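Local coordinates for protein Lic12234 (Leptospira interrogans, PDB 4TZH) that is a leucine-rich repeat protein of unknown function, regarded as a candidate virulence factor and probably a platform for binding other molecules, at residues L140-L145 / L163-T168; V41-L46 / K64-L69; D50-T55 / R73-N78; I106-K111 / I129-N134. All blocks are in the same frame, centred on the assembly; numbering follows the deposited sequence.

Interaction 1: residues L140-L145 / L163-T168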
loop_
_atom_site.group_PDB
_atom_site.type_symbol
_atom_site.label_atom_id
_atom_site.label_comp_id
_atom_site.label_asym_id
_atom_site.label_seq_id
_atom_site.Cartn_x
_atom_site.Cartn_y
_atom_site.Cartn_z
ATOM N N LEU A 140 -2.150 -9.017 6.041
ATOM C CA LEU A 140 -2.945 -9.672 4.994
ATOM C C LEU A 140 -4.188 -10.299 5.619
ATOM O O LEU A 140 -4.745 -11.229 5.025
ATOM C CB LEU A 140 -2.090 -10.774 4.316
ATOM C CG LEU A 140 -0.945 -10.221 3.464
ATOM C CD1 LEU A 140 0.125 -11.266 3.256
ATOM C CD2 LEU A 140 -1.476 -9.678 2.132
ATOM N N SER A 141 -4.644 -9.789 6.757
ATOM C CA SER A 141 -5.782 -10.443 7.373
ATOM C C SER A 141 -7.030 -10.308 6.539
ATOM O O SER A 141 -7.172 -9.346 5.774
ATOM C CB SER A 141 -6.037 -9.926 8.777
ATOM O OG SER A 141 -6.212 -8.519 8.777
ATOM N N SER A 142 -7.933 -11.286 6.652
ATOM C CA SER A 142 -9.182 -11.247 5.898
ATOM C C SER A 142 -8.995 -11.079 4.412
ATOM O O SER A 142 -9.514 -10.144 3.806
ATOM C CB SER A 142 -10.119 -10.181 6.457
ATOM O OG SER A 142 -10.409 -10.449 7.819
ATOM N N ASN A 143 -8.279 -12.014 3.812
ATOM C CA ASN A 143 -8.103 -12.095 2.364
ATOM C C ASN A 143 -8.595 -13.480 1.935
ATOM O O ASN A 143 -9.372 -14.101 2.666
ATOM C CB ASN A 143 -6.658 -11.808 1.971
ATOM C CG ASN A 143 -6.461 -10.322 1.760
ATOM O OD1 ASN A 143 -6.764 -9.815 0.685
ATOM N ND2 ASN A 143 -6.046 -9.583 2.781
ATOM N N LYS A 144 -8.202 -13.946 0.750
ATOM C CA LYS A 144 -8.664 -15.251 0.251
ATOM C C LYS A 144 -7.429 -16.074 -0.115
ATOM O O LYS A 144 -7.401 -16.798 -1.122
ATOM C CB LYS A 144 -9.595 -15.024 -0.964
ATOM C CG LYS A 144 -10.869 -14.229 -0.633
ATOM C CD LYS A 144 -11.899 -15.022 0.176
ATOM C CE LYS A 144 -12.993 -14.123 0.706
ATOM N NZ LYS A 144 -13.855 -14.826 1.691
ATOM N N LEU A 145 -6.376 -15.953 0.700
ATOM C CA LEU A 145 -5.078 -16.543 0.412
ATOM C C LEU A 145 -5.109 -18.024 0.276
ATOM O O LEU A 145 -5.748 -18.703 1.076
ATOM C CB LEU A 145 -4.039 -16.192 1.471
ATOM C CG LEU A 145 -3.660 -14.729 1.557
ATOM C CD1 LEU A 145 -2.769 -14.516 2.761
ATOM C CD2 LEU A 145 -2.958 -14.244 0.292
ATOM N N LEU A 163 -1.628 -12.964 9.042
ATOM C CA LEU A 163 -2.411 -13.789 8.110
ATOM C C LEU A 163 -3.745 -14.177 8.725
ATOM O O LEU A 163 -4.380 -15.110 8.239
ATOM C CB LEU A 163 -1.635 -15.081 7.706
ATOM C CG LEU A 163 -0.248 -14.803 7.095
ATOM C CD1 LEU A 163 0.502 -16.111 6.848
ATOM C CD2 LEU A 163 -0.371 -14.044 5.791
ATOM N N TRP A 164 -4.197 -13.471 9.784
ATOM C CA TRP A 164 -5.470 -13.841 10.404
ATOM C C TRP A 164 -6.612 -13.905 9.400
ATOM O O TRP A 164 -6.646 -13.151 8.430
ATOM C CB TRP A 164 -5.873 -12.818 11.462
ATOM C CG TRP A 164 -5.071 -12.880 12.748
ATOM C CD1 TRP A 164 -4.452 -13.967 13.297
ATOM C CD2 TRP A 164 -4.894 -11.807 13.673
ATOM N NE1 TRP A 164 -3.874 -13.621 14.514
ATOM C CE2 TRP A 164 -4.112 -12.297 14.751
ATOM C CE3 TRP A 164 -5.275 -10.466 13.678
ATOM C CZ2 TRP A 164 -3.747 -11.492 15.836
ATOM C CZ3 TRP A 164 -4.916 -9.666 14.755
ATOM C CH2 TRP A 164 -4.140 -10.172 15.803
ATOM N N ASP A 165 -7.586 -14.781 9.673
ATOM C CA ASP A 165 -8.790 -14.890 8.848
ATOM C C ASP A 165 -8.509 -15.143 7.370
ATOM O O ASP A 165 -9.059 -14.460 6.487
ATOM C CB ASP A 165 -9.741 -13.699 9.062
ATOM C CG ASP A 165 -11.083 -13.836 8.333
ATOM O OD1 ASP A 165 -11.586 -14.979 8.214
ATOM O OD2 ASP A 165 -11.626 -12.802 7.879
ATOM N N ASN A 166 -7.688 -16.157 7.099
ATOM C CA ASN A 166 -7.471 -16.669 5.737
ATOM C C ASN A 166 -7.692 -18.174 5.827
ATOM O O ASN A 166 -6.753 -18.964 5.648
ATOM C CB ASN A 166 -6.081 -16.337 5.190
ATOM C CG ASN A 166 -5.987 -14.926 4.723
ATOM O OD1 ASN A 166 -6.406 -14.600 3.605
ATOM N ND2 ASN A 166 -5.410 -14.051 5.578
ATOM N N PRO A 167 -8.961 -18.595 6.069
ATOM C CA PRO A 167 -9.231 -20.038 6.208
ATOM C C PRO A 167 -8.996 -20.862 4.950
ATOM O O PRO A 167 -8.932 -22.087 5.033
ATOM C CB PRO A 167 -10.689 -20.096 6.680
ATOM C CG PRO A 167 -11.292 -18.827 6.207
ATOM C CD PRO A 167 -10.184 -17.796 6.299
ATOM N N THR A 168 -8.868 -20.187 3.796
ATOM C CA THR A 168 -8.581 -20.756 2.475
ATOM C C THR A 168 -7.104 -21.182 2.349
ATOM O O THR A 168 -6.747 -21.908 1.423
ATOM C CB THR A 168 -8.935 -19.733 1.377
ATOM O OG1 THR A 168 -8.340 -18.466 1.729
ATOM C CG2 THR A 168 -10.446 -19.541 1.205
HETATM O O HOH W 1 -9.758 -16.739 3.197
#

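Interaction 2: residues V41-L46 / K64-L69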
loop_
_atom_site.group_PDB
_atom_site.type_symbol
_atom_site.label_atom_id
_atom_site.label_comp_id
_atom_site.label_asym_id
_atom_site.label_seq_id
_atom_site.Cartn_x
_atom_site.Cartn_y
_atom_site.Cartn_z
ATOM N N VAL A 41 3.809 18.843 -6.539
ATOM C CA VAL A 41 5.097 18.152 -6.647
ATOM C C VAL A 41 5.782 17.853 -5.318
ATOM O O VAL A 41 6.567 16.901 -5.253
ATOM C CB VAL A 41 6.028 18.896 -7.602
ATOM C CG1 VAL A 41 5.440 18.911 -9.013
ATOM C CG2 VAL A 41 6.300 20.319 -7.111
ATOM N N ASN A 42 5.476 18.639 -4.252
ATOM C CA ASN A 42 6.109 18.450 -2.947
ATOM C C ASN A 42 5.267 17.656 -1.988
ATOM O O ASN A 42 5.592 17.573 -0.806
ATOM C CB ASN A 42 6.476 19.794 -2.353
ATOM C CG ASN A 42 7.580 20.434 -3.150
ATOM O OD1 ASN A 42 8.494 19.752 -3.618
ATOM N ND2 ASN A 42 7.467 21.741 -3.407
ATOM N N LEU A 43 4.172 17.078 -2.482
ATOM C CA LEU A 43 3.277 16.317 -1.614
ATOM C C LEU A 43 4.016 15.168 -0.914
ATOM O O LEU A 43 4.685 14.352 -1.571
ATOM C CB LEU A 43 2.125 15.783 -2.441
ATOM C CG LEU A 43 0.893 15.386 -1.631
ATOM C CD1 LEU A 43 0.251 16.623 -0.968
ATOM C CD2 LEU A 43 -0.125 14.684 -2.538
ATOM N N GLU A 44 3.804 15.050 0.406
ATOM C CA GLU A 44 4.380 13.992 1.225
ATOM C C GLU A 44 3.358 13.009 1.726
ATOM O O GLU A 44 3.705 11.861 2.018
ATOM C CB GLU A 44 5.160 14.582 2.392
ATOM C CG GLU A 44 6.324 15.424 1.895
ATOM C CD GLU A 44 7.368 15.840 2.901
ATOM O OE1 GLU A 44 7.163 15.597 4.112
ATOM O OE2 GLU A 44 8.403 16.401 2.474
ATOM N N SER A 45 2.095 13.437 1.848
ATOM C CA SER A 45 1.079 12.535 2.366
ATOM C C SER A 45 -0.212 12.777 1.604
ATOM O O SER A 45 -0.609 13.928 1.441
ATOM C CB SER A 45 0.853 12.867 3.836
ATOM O OG SER A 45 -0.141 12.018 4.384
ATOM N N LEU A 46 -0.854 11.714 1.149
ATOM C CA LEU A 46 -2.101 11.810 0.420
ATOM C C LEU A 46 -3.082 10.849 1.072
ATOM O O LEU A 46 -2.785 9.644 1.185
ATOM C CB LEU A 46 -1.839 11.429 -1.046
ATOM C CG LEU A 46 -3.044 11.407 -1.974
ATOM C CD1 LEU A 46 -3.815 12.746 -1.961
ATOM C CD2 LEU A 46 -2.618 11.044 -3.424
ATOM N N LYS A 64 6.906 12.048 -6.562
ATOM C CA LYS A 64 8.089 11.305 -6.112
ATOM C C LYS A 64 8.497 11.551 -4.660
ATOM O O LYS A 64 9.249 10.726 -4.128
ATOM C CB LYS A 64 9.273 11.539 -7.057
ATOM C CG LYS A 64 9.866 12.913 -6.949
ATOM C CD LYS A 64 11.119 13.030 -7.827
ATOM C CE LYS A 64 11.962 14.213 -7.426
ATOM N NZ LYS A 64 13.364 14.089 -7.933
ATOM N N ASN A 65 7.964 12.602 -4.001
ATOM C CA ASN A 65 8.304 12.881 -2.596
ATOM C C ASN A 65 7.278 12.245 -1.642
ATOM O O ASN A 65 7.380 12.400 -0.430
ATOM C CB ASN A 65 8.354 14.393 -2.350
ATOM C CG ASN A 65 9.401 15.023 -3.226
ATOM O OD1 ASN A 65 9.093 15.883 -4.069
ATOM N ND2 ASN A 65 10.589 14.507 -3.166
ATOM N N LEU A 66 6.291 11.537 -2.188
ATOM C CA LEU A 66 5.263 10.981 -1.331
ATOM C C LEU A 66 5.825 9.951 -0.362
ATOM O O LEU A 66 6.492 8.997 -0.795
ATOM C CB LEU A 66 4.216 10.303 -2.208
ATOM C CG LEU A 66 2.822 10.184 -1.670
ATOM C CD1 LEU A 66 2.171 11.555 -1.404
ATOM C CD2 LEU A 66 1.962 9.373 -2.612
ATOM N N LYS A 67 5.495 10.096 0.925
ATOM C CA LYS A 67 5.928 9.169 1.972
ATOM C C LYS A 67 4.768 8.323 2.463
ATOM O O LYS A 67 4.982 7.186 2.909
ATOM C CB LYS A 67 6.477 9.909 3.188
ATOM C CG LYS A 67 7.724 10.723 2.891
ATOM C CD LYS A 67 8.138 11.440 4.200
ATOM C CE LYS A 67 9.569 11.186 4.544
ATOM N NZ LYS A 67 10.042 12.154 5.575
ATOM N N TYR A 68 3.556 8.856 2.424
ATOM C CA TYR A 68 2.419 8.127 2.991
ATOM C C TYR A 68 1.255 8.177 2.017
ATOM O O TYR A 68 0.962 9.246 1.478
ATOM C CB TYR A 68 1.980 8.779 4.326
ATOM C CG TYR A 68 3.123 9.109 5.247
ATOM C CD1 TYR A 68 3.852 8.104 5.860
ATOM C CD2 TYR A 68 3.412 10.422 5.585
ATOM C CE1 TYR A 68 4.901 8.400 6.727
ATOM C CE2 TYR A 68 4.448 10.731 6.461
ATOM C CZ TYR A 68 5.182 9.716 7.028
ATOM O OH TYR A 68 6.225 9.997 7.885
ATOM N N LEU A 69 0.622 7.029 1.781
ATOM C CA LEU A 69 -0.500 6.983 0.859
ATOM C C LEU A 69 -1.561 6.124 1.512
ATOM O O LEU A 69 -1.337 4.921 1.781
ATOM C CB LEU A 69 -0.037 6.362 -0.470
ATOM C CG LEU A 69 -1.089 6.204 -1.557
ATOM C CD1 LEU A 69 -1.779 7.536 -1.871
ATOM C CD2 LEU A 69 -0.435 5.648 -2.825
HETATM O O HOH W 2 5.570 14.305 -4.243
#

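Interaction 3: residues D50-T55 / R73-N78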
loop_
_atom_site.group_PDB
_atom_site.type_symbol
_atom_site.label_atom_id
_atom_site.label_comp_id
_atom_site.label_asym_id
_atom_site.label_seq_id
_atom_site.Cartn_x
_atom_site.Cartn_y
_atom_site.Cartn_z
ATOM N N ASP A 50 -12.065 6.045 2.067
ATOM C CA ASP A 50 -13.521 6.102 2.018
ATOM C C ASP A 50 -14.045 6.938 0.886
ATOM O O ASP A 50 -14.918 7.801 1.064
ATOM C CB ASP A 50 -14.074 6.549 3.362
ATOM C CG ASP A 50 -15.447 5.979 3.679
ATOM O OD1 ASP A 50 -15.972 5.177 2.873
ATOM O OD2 ASP A 50 -16.024 6.375 4.704
ATOM N N ASN A 51 -13.547 6.642 -0.313
ATOM C CA ASN A 51 -14.035 7.196 -1.553
ATOM C C ASN A 51 -14.560 6.025 -2.403
ATOM O O ASN A 51 -14.817 4.930 -1.864
ATOM C CB ASN A 51 -12.977 8.029 -2.282
ATOM C CG ASN A 51 -12.778 9.357 -1.632
ATOM O OD1 ASN A 51 -13.642 10.240 -1.706
ATOM N ND2 ASN A 51 -11.606 9.597 -1.026
ATOM N N GLU A 52 -14.766 6.259 -3.698
ATOM C CA GLU A 52 -15.267 5.231 -4.605
ATOM C C GLU A 52 -14.220 4.953 -5.708
ATOM O O GLU A 52 -14.569 4.727 -6.863
ATOM C CB GLU A 52 -16.616 5.679 -5.215
ATOM C CG GLU A 52 -17.674 5.996 -4.165
ATOM C CD GLU A 52 -18.969 6.565 -4.715
ATOM O OE1 GLU A 52 -18.903 7.303 -5.725
ATOM O OE2 GLU A 52 -20.036 6.358 -4.093
ATOM N N LEU A 53 -12.916 5.040 -5.367
ATOM C CA LEU A 53 -11.883 4.887 -6.389
ATOM C C LEU A 53 -11.726 3.438 -6.814
ATOM O O LEU A 53 -11.824 2.536 -5.991
ATOM C CB LEU A 53 -10.535 5.395 -5.860
ATOM C CG LEU A 53 -10.473 6.851 -5.426
ATOM C CD1 LEU A 53 -9.123 7.156 -4.748
ATOM C CD2 LEU A 53 -10.595 7.775 -6.607
ATOM N N THR A 54 -11.438 3.209 -8.096
ATOM C CA THR A 54 -11.149 1.864 -8.582
ATOM C C THR A 54 -9.676 1.697 -8.966
ATOM O O THR A 54 -9.179 0.567 -9.069
ATOM C CB THR A 54 -12.078 1.478 -9.724
ATOM O OG1 THR A 54 -11.854 2.357 -10.815
ATOM C CG2 THR A 54 -13.550 1.516 -9.322
ATOM N N THR A 55 -8.975 2.814 -9.138
ATOM C CA THR A 55 -7.552 2.838 -9.489
ATOM C C THR A 55 -7.022 4.204 -9.186
ATOM O O THR A 55 -7.726 5.052 -8.605
ATOM C CB THR A 55 -7.324 2.457 -10.980
ATOM O OG1 THR A 55 -5.909 2.228 -11.197
ATOM C CG2 THR A 55 -7.883 3.507 -11.977
ATOM N N ARG A 73 -10.451 1.676 2.167
ATOM C CA ARG A 73 -11.916 1.819 2.028
ATOM C C ARG A 73 -12.319 2.432 0.693
ATOM O O ARG A 73 -13.089 3.416 0.623
ATOM C CB ARG A 73 -12.539 2.553 3.228
ATOM C CG ARG A 73 -12.417 1.748 4.520
ATOM C CD ARG A 73 -13.268 2.305 5.661
ATOM N NE ARG A 73 -14.666 2.421 5.263
ATOM C CZ ARG A 73 -15.583 3.099 5.943
ATOM N NH1 ARG A 73 -15.255 3.739 7.062
ATOM N NH2 ARG A 73 -16.835 3.155 5.506
ATOM N N ASN A 74 -11.812 1.837 -0.395
ATOM C CA ASN A 74 -12.214 2.250 -1.739
ATOM C C ASN A 74 -12.622 0.959 -2.438
ATOM O O ASN A 74 -13.017 -0.005 -1.766
ATOM C CB ASN A 74 -11.074 2.972 -2.463
ATOM C CG ASN A 74 -11.006 4.399 -2.059
ATOM O OD1 ASN A 74 -11.706 5.230 -2.621
ATOM N ND2 ASN A 74 -10.153 4.756 -1.100
ATOM N N GLN A 75 -12.636 0.948 -3.777
ATOM C CA GLN A 75 -12.930 -0.276 -4.532
ATOM C C GLN A 75 -11.744 -0.496 -5.477
ATOM O O GLN A 75 -11.927 -0.867 -6.641
ATOM C CB GLN A 75 -14.247 -0.110 -5.346
ATOM C CG GLN A 75 -15.480 0.250 -4.494
ATOM C CD GLN A 75 -16.528 1.055 -5.254
ATOM O OE1 GLN A 75 -16.627 1.034 -6.502
ATOM N NE2 GLN A 75 -17.337 1.808 -4.505
ATOM N N ILE A 76 -10.505 -0.263 -4.977
ATOM C CA ILE A 76 -9.304 -0.379 -5.799
ATOM C C ILE A 76 -9.112 -1.813 -6.273
ATOM O O ILE A 76 -9.038 -2.700 -5.426
ATOM C CB ILE A 76 -8.057 0.121 -4.996
ATOM C CG1 ILE A 76 -8.163 1.621 -4.570
ATOM C CG2 ILE A 76 -6.738 -0.155 -5.746
ATOM C CD1 ILE A 76 -8.000 2.697 -5.725
ATOM N N SER A 77 -8.957 -2.030 -7.582
ATOM C CA SER A 77 -8.704 -3.366 -8.097
ATOM C C SER A 77 -7.399 -3.431 -8.897
ATOM O O SER A 77 -6.930 -4.525 -9.212
ATOM C CB SER A 77 -9.876 -3.828 -8.954
ATOM O OG SER A 77 -9.969 -2.975 -10.089
ATOM N N ASN A 78 -6.821 -2.272 -9.248
ATOM C CA ASN A 78 -5.608 -2.261 -10.069
ATOM C C ASN A 78 -4.891 -0.961 -9.916
ATOM O O ASN A 78 -5.487 0.031 -9.457
ATOM C CB ASN A 78 -5.979 -2.487 -11.561
ATOM C CG ASN A 78 -6.753 -1.341 -12.175
ATOM O OD1 ASN A 78 -6.188 -0.514 -12.898
ATOM N ND2 ASN A 78 -8.063 -1.255 -11.922
HETATM O O HOH W 3 -18.360 6.094 6.031
HETATM O O HOH W 4 -16.184 2.572 -2.063
HETATM O O HOH W 5 -16.340 3.639 -8.459
HETATM O O HOH W 6 -10.196 0.875 -12.772
#

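Interaction 4: residues I106-K111 / I129-N134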
loop_
_atom_site.group_PDB
_atom_site.type_symbol
_atom_site.label_atom_id
_atom_site.label_comp_id
_atom_site.label_asym_id
_atom_site.label_seq_id
_atom_site.Cartn_x
_atom_site.Cartn_y
_atom_site.Cartn_z
ATOM N N ILE A 106 4.412 -3.400 -7.145
ATOM C CA ILE A 106 4.384 -3.231 -5.692
ATOM C C ILE A 106 5.801 -3.446 -5.127
ATOM O O ILE A 106 6.190 -2.764 -4.174
ATOM C CB ILE A 106 3.339 -4.175 -5.011
ATOM C CG1 ILE A 106 2.993 -3.653 -3.600
ATOM C CG2 ILE A 106 3.764 -5.670 -4.970
ATOM C CD1 ILE A 106 1.900 -2.589 -3.631
ATOM N N GLY A 107 6.548 -4.367 -5.717
ATOM C CA GLY A 107 7.890 -4.687 -5.269
ATOM C C GLY A 107 8.912 -3.614 -5.531
ATOM O O GLY A 107 10.054 -3.766 -5.104
ATOM N N GLU A 108 8.535 -2.519 -6.246
ATOM C CA GLU A 108 9.461 -1.440 -6.571
ATOM C C GLU A 108 9.432 -0.318 -5.554
ATOM O O GLU A 108 10.122 0.683 -5.708
ATOM C CB GLU A 108 9.187 -0.875 -7.985
ATOM C CG GLU A 108 9.561 -1.830 -9.109
ATOM C CD GLU A 108 11.040 -2.138 -9.230
ATOM O OE1 GLU A 108 11.858 -1.336 -8.720
ATOM O OE2 GLU A 108 11.383 -3.178 -9.835
ATOM N N LEU A 109 8.640 -0.464 -4.492
ATOM C CA LEU A 109 8.492 0.584 -3.471
ATOM C C LEU A 109 9.639 0.376 -2.473
ATOM O O LEU A 109 9.459 -0.142 -1.371
ATOM C CB LEU A 109 7.105 0.447 -2.842
ATOM C CG LEU A 109 5.937 0.628 -3.824
ATOM C CD1 LEU A 109 4.597 0.341 -3.168
ATOM C CD2 LEU A 109 5.947 1.999 -4.452
ATOM N N GLU A 110 10.817 0.815 -2.870
ATOM C CA GLU A 110 12.045 0.547 -2.160
ATOM C C GLU A 110 12.084 0.886 -0.684
ATOM O O GLU A 110 12.745 0.141 0.078
ATOM C CB GLU A 110 13.219 1.240 -2.876
ATOM C CG GLU A 110 13.756 0.402 -4.022
ATOM C CD GLU A 110 14.290 1.173 -5.212
ATOM O OE1 GLU A 110 15.304 1.893 -5.056
ATOM O OE2 GLU A 110 13.725 1.011 -6.317
ATOM N N LYS A 111 11.411 1.976 -0.254
ATOM C CA LYS A 111 11.506 2.369 1.145
ATOM C C LYS A 111 10.264 1.909 1.924
ATOM O O LYS A 111 10.114 2.279 3.088
ATOM C CB LYS A 111 11.601 3.888 1.248
ATOM C CG LYS A 111 13.008 4.413 0.922
ATOM C CD LYS A 111 12.970 5.934 1.144
ATOM C CE LYS A 111 14.275 6.573 0.800
ATOM N NZ LYS A 111 14.127 8.035 0.999
ATOM N N ILE A 129 7.119 -9.402 -4.327
ATOM C CA ILE A 129 6.933 -8.935 -2.950
ATOM C C ILE A 129 8.248 -9.055 -2.147
ATOM O O ILE A 129 8.504 -8.240 -1.267
ATOM C CB ILE A 129 5.752 -9.672 -2.248
ATOM C CG1 ILE A 129 5.287 -8.913 -0.978
ATOM C CG2 ILE A 129 6.106 -11.124 -1.886
ATOM C CD1 ILE A 129 4.376 -7.805 -1.231
ATOM N N GLY A 130 9.085 -10.039 -2.499
ATOM C CA GLY A 130 10.356 -10.265 -1.829
ATOM C C GLY A 130 11.384 -9.185 -2.073
ATOM O O GLY A 130 12.448 -9.204 -1.450
ATOM N N GLN A 131 11.068 -8.214 -2.962
ATOM C CA GLN A 131 11.966 -7.107 -3.249
ATOM C C GLN A 131 11.825 -5.971 -2.232
ATOM O O GLN A 131 12.622 -5.025 -2.261
ATOM C CB GLN A 131 11.708 -6.542 -4.655
ATOM C CG GLN A 131 12.038 -7.519 -5.786
ATOM C CD GLN A 131 11.512 -7.090 -7.133
ATOM O OE1 GLN A 131 11.059 -5.953 -7.345
ATOM N NE2 GLN A 131 11.564 -8.007 -8.090
ATOM N N LEU A 132 10.803 -6.040 -1.351
ATOM C CA LEU A 132 10.543 -4.969 -0.374
ATOM C C LEU A 132 11.459 -5.093 0.819
ATOM O O LEU A 132 11.051 -5.454 1.915
ATOM C CB LEU A 132 9.068 -4.969 0.027
ATOM C CG LEU A 132 8.124 -4.691 -1.144
ATOM C CD1 LEU A 132 6.692 -4.831 -0.690
ATOM C CD2 LEU A 132 8.351 -3.273 -1.721
ATOM N N GLU A 133 12.739 -4.760 0.605
ATOM C CA GLU A 133 13.769 -4.974 1.623
ATOM C C GLU A 133 13.558 -4.258 2.936
ATOM O O GLU A 133 14.068 -4.712 3.963
ATOM C CB GLU A 133 15.167 -4.618 1.083
ATOM C CG GLU A 133 15.557 -5.381 -0.171
ATOM C CD GLU A 133 16.988 -5.246 -0.655
ATOM O OE1 GLU A 133 17.910 -5.179 0.191
ATOM O OE2 GLU A 133 17.188 -5.289 -1.890
ATOM N N ASN A 134 12.828 -3.115 2.918
ATOM C CA ASN A 134 12.649 -2.353 4.133
ATOM C C ASN A 134 11.307 -2.661 4.830
ATOM O O ASN A 134 10.964 -2.012 5.804
ATOM C CB ASN A 134 12.742 -0.872 3.778
ATOM C CG ASN A 134 14.169 -0.469 3.515
ATOM O OD1 ASN A 134 14.485 0.102 2.451
ATOM N ND2 ASN A 134 15.027 -0.741 4.478
HETATM O O HOH W 7 12.006 -2.500 -3.797
HETATM O O HOH W 8 10.699 -2.051 1.173
#

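Interaction 1: residues L140-L145 / L163-T168
Leu-140 meets the 163-168 segment through both its side chain and its carbonyl. The isobutyl group lies side by side with that of Leu-163, pointing the same way, with CD1 3.8 Å from Leu-163 CD2. Leu-140 O takes two side-chain amides: Asn-166 ND2 at 3.0 Å, with a nearly straight N-H...O angle of 168°, and Asn-143 ND2 from the opposite face of the carbonyl plane. Since Asn-166 ND2 also donates to Leu-163 O, almost exactly in its own amide plane, both of its N-H bonds are used, which fixes the rotation of the amide. Ser-141 follows with a CA-H...O contact to Trp-164 O, the carbonyl that also accepts from Ser-142 N at 2.9 Å. The hydroxyl of Ser-142 donates to Asp-165 OD2, on the anti lone pair, at 2.6 Å from OG. Asn-143 N makes a weak bond to Asn-166 OD1, whereas Leu-145 N bonds the same oxygen at 3.2 Å and 167°. Beyond Lys-144, Leu-145 crosses the Asn-166 side chain obliquely. Thr-168 OG1 lies between its backbone N and carbonyl carbon (chi1 49°), from where it donates to Leu-145 O at 2.7 Å; a water bridges this hydroxyl to Asn-143 O. These stacked asparagines are the asparagine ladder of a leucine-rich repeat solenoid, and Asn-143 carries it back one coil, to Leu-122 N and Leu-117 O. The two segments leave strands 137-139 and 160-162, and the chain runs on from 163-168 to helix 173-179, while Trp-164 NE1 reaches Glu-188 in the last strand, 186-188.

Interaction 2: residues V41-L46 / K64-L69
Leu-46 and Leu-69 share one set of torsions, CG anti to the backbone N (chi1 177° and 179°), and lie side by side pointing the same way, with Leu-46 CD2 3.9 Å from Leu-69 CD1. Leu-43 and Leu-66 repeat the pattern one step earlier in the coil. Leu-66 CD1 lies 4.0 Å from both Leu-43 CD2 and Leu-46 CB, so a single methyl packs against two leucines of the preceding coil. The backbones are joined chiefly through Glu-44 O, which accepts from two amides: Lys-67 N at 2.7 Å, tilted from the carbonyl plane, and Tyr-68 N at 3.0 Å, within that plane. Leu-46 N then donates to Tyr-68 O at 3.1 Å, and the bridges Ser-45 with Tyr-68 and Leu-46 with Leu-69 define a parallel pairing. On the face bearing Ser-45 and Tyr-68, Ser-45 CB sits at the edge of the tyrosine ring, in its plane, 3.9 Å from Tyr-68 CD2, while Lys-67 CB lies over the centre of one ring face. Before the strands pair, one water takes over the link: it donates to Val-41 O and Leu-43 O and accepts from Asn-65 N. Strands 22-24 and 91-93 continue the sheet beyond these two. Leucines stacked in register on one face of short parallel strands, with one strand per coil, are the hallmark of the leucine-rich repeat solenoid.

Interaction 3: residues D50-T55 / R73-N78
Asp-50 and Arg-73 lie side by side and interact through charge alone: the carboxylate oxygen OD2 sits over one face of the guanidinium, toward its rim, 3.4 Å from NH2. The two planes are 37° apart and no N-H points at the oxygen, although a water donating to OD2 lies within weak bonding range of NH2. Among hydrogen bonds, those to Asn-74 OD1 come first. It accepts from Leu-53 N at 3.0 Å and 164°, and weakly from Asn-51 N. Asn-74 CG stands beside its own backbone N, OD1 meets the 50-55 backbone, and ND2 reaches Leu-48 O and Ile-71 O. Asn-51 ND2 donates to Leu-48 O and to Leu-25 O of the preceding coil, and its OD1 accepts from Asn-28 N and Leu-30 N, so the side chains form rungs of the asparagine ladder of a leucine-rich repeat solenoid, satisfying backbone groups where the chain turns away from its strand. The end-to-end directions of the two segments differ by 3°. Backbone bonds continue the stacking, from Gln-75 N to Leu-53 O at 2.8 Å and from Ser-77 N to Thr-54 O at 3.0 Å. Thr-55 OG1 donates to Asn-78 O at 2.8 Å, approaching from above the carbonyl plane. In the conformer considered, Ile-76 CD1 lies 3.7 Å from Leu-53 CB, an apolar contact left doubtful by a second conformer. Bridging waters line the outer side: one joins Asn-51 O to Gln-75 NE2, another Glu-52 O to Gln-75 OE1.

Interaction 4: residues I106-K111 / I129-N134
Leu-109 and Leu-132 are equivalent positions in two consecutive coils of the leucine-rich repeat solenoid, each the centre of an inverse gamma turn that follows a short 3-10 segment on the way back to the next strand. The backbone angles of the two residues agree closely, with phi of -86° at Leu-109 and -81° at Leu-132. Packing and bridging waters both contribute to the joint between the segments. Leu-132 buries more area than any other residue here: its CD2 methyl lies 3.3 Å from Ile-106 O and equally 3.3 Å from Leu-109 O, while also approaching Leu-109 CB at 4.1 Å. With CG anti to the carbonyl carbon (chi1 -62°), the branch stands beside its own backbone N, and CG is 4.1 Å from Gly-107 CA. Gly-107 CA and Ile-129 CA lie 4.9 Å apart, and the lack of a side chain on the buried glycine is consistent with this close approach of the following coil. Ile-106 and Ile-129 meet more loosely on the inner side. Gln-131 CB rests against Gly-107 O at 3.3 Å. Toward the outside, the acidic and basic ends turn to the preceding coil, Glu-110 forming a salt bridge with Lys-87 and Lys-111 a hydrogen bond with Asn-88. Past the turns, a water lies between the segments and accepts from Asn-134 N, its oxygen 3.0 Å from that nitrogen.

In the fold
From the N terminus, 41-46 opens interaction 2 and 50-55 opens interaction 3 before 64-69 and 73-78 close them in the same order, so these two contacts cross. They join the same pair of successive coils, interaction 2 at the strands 45-47 and 68-70 and interaction 3 in the loops that follow them, with centres 19 Å apart. Interaction 4 comes next in series, linking the return loops before strands 114-116 and 137-139. Last is interaction 1, in the loops after strands 137-139 and 160-162, its centre 30 Å from that of interaction 2. None nests within another; each closes a loop of 17 intervening residues.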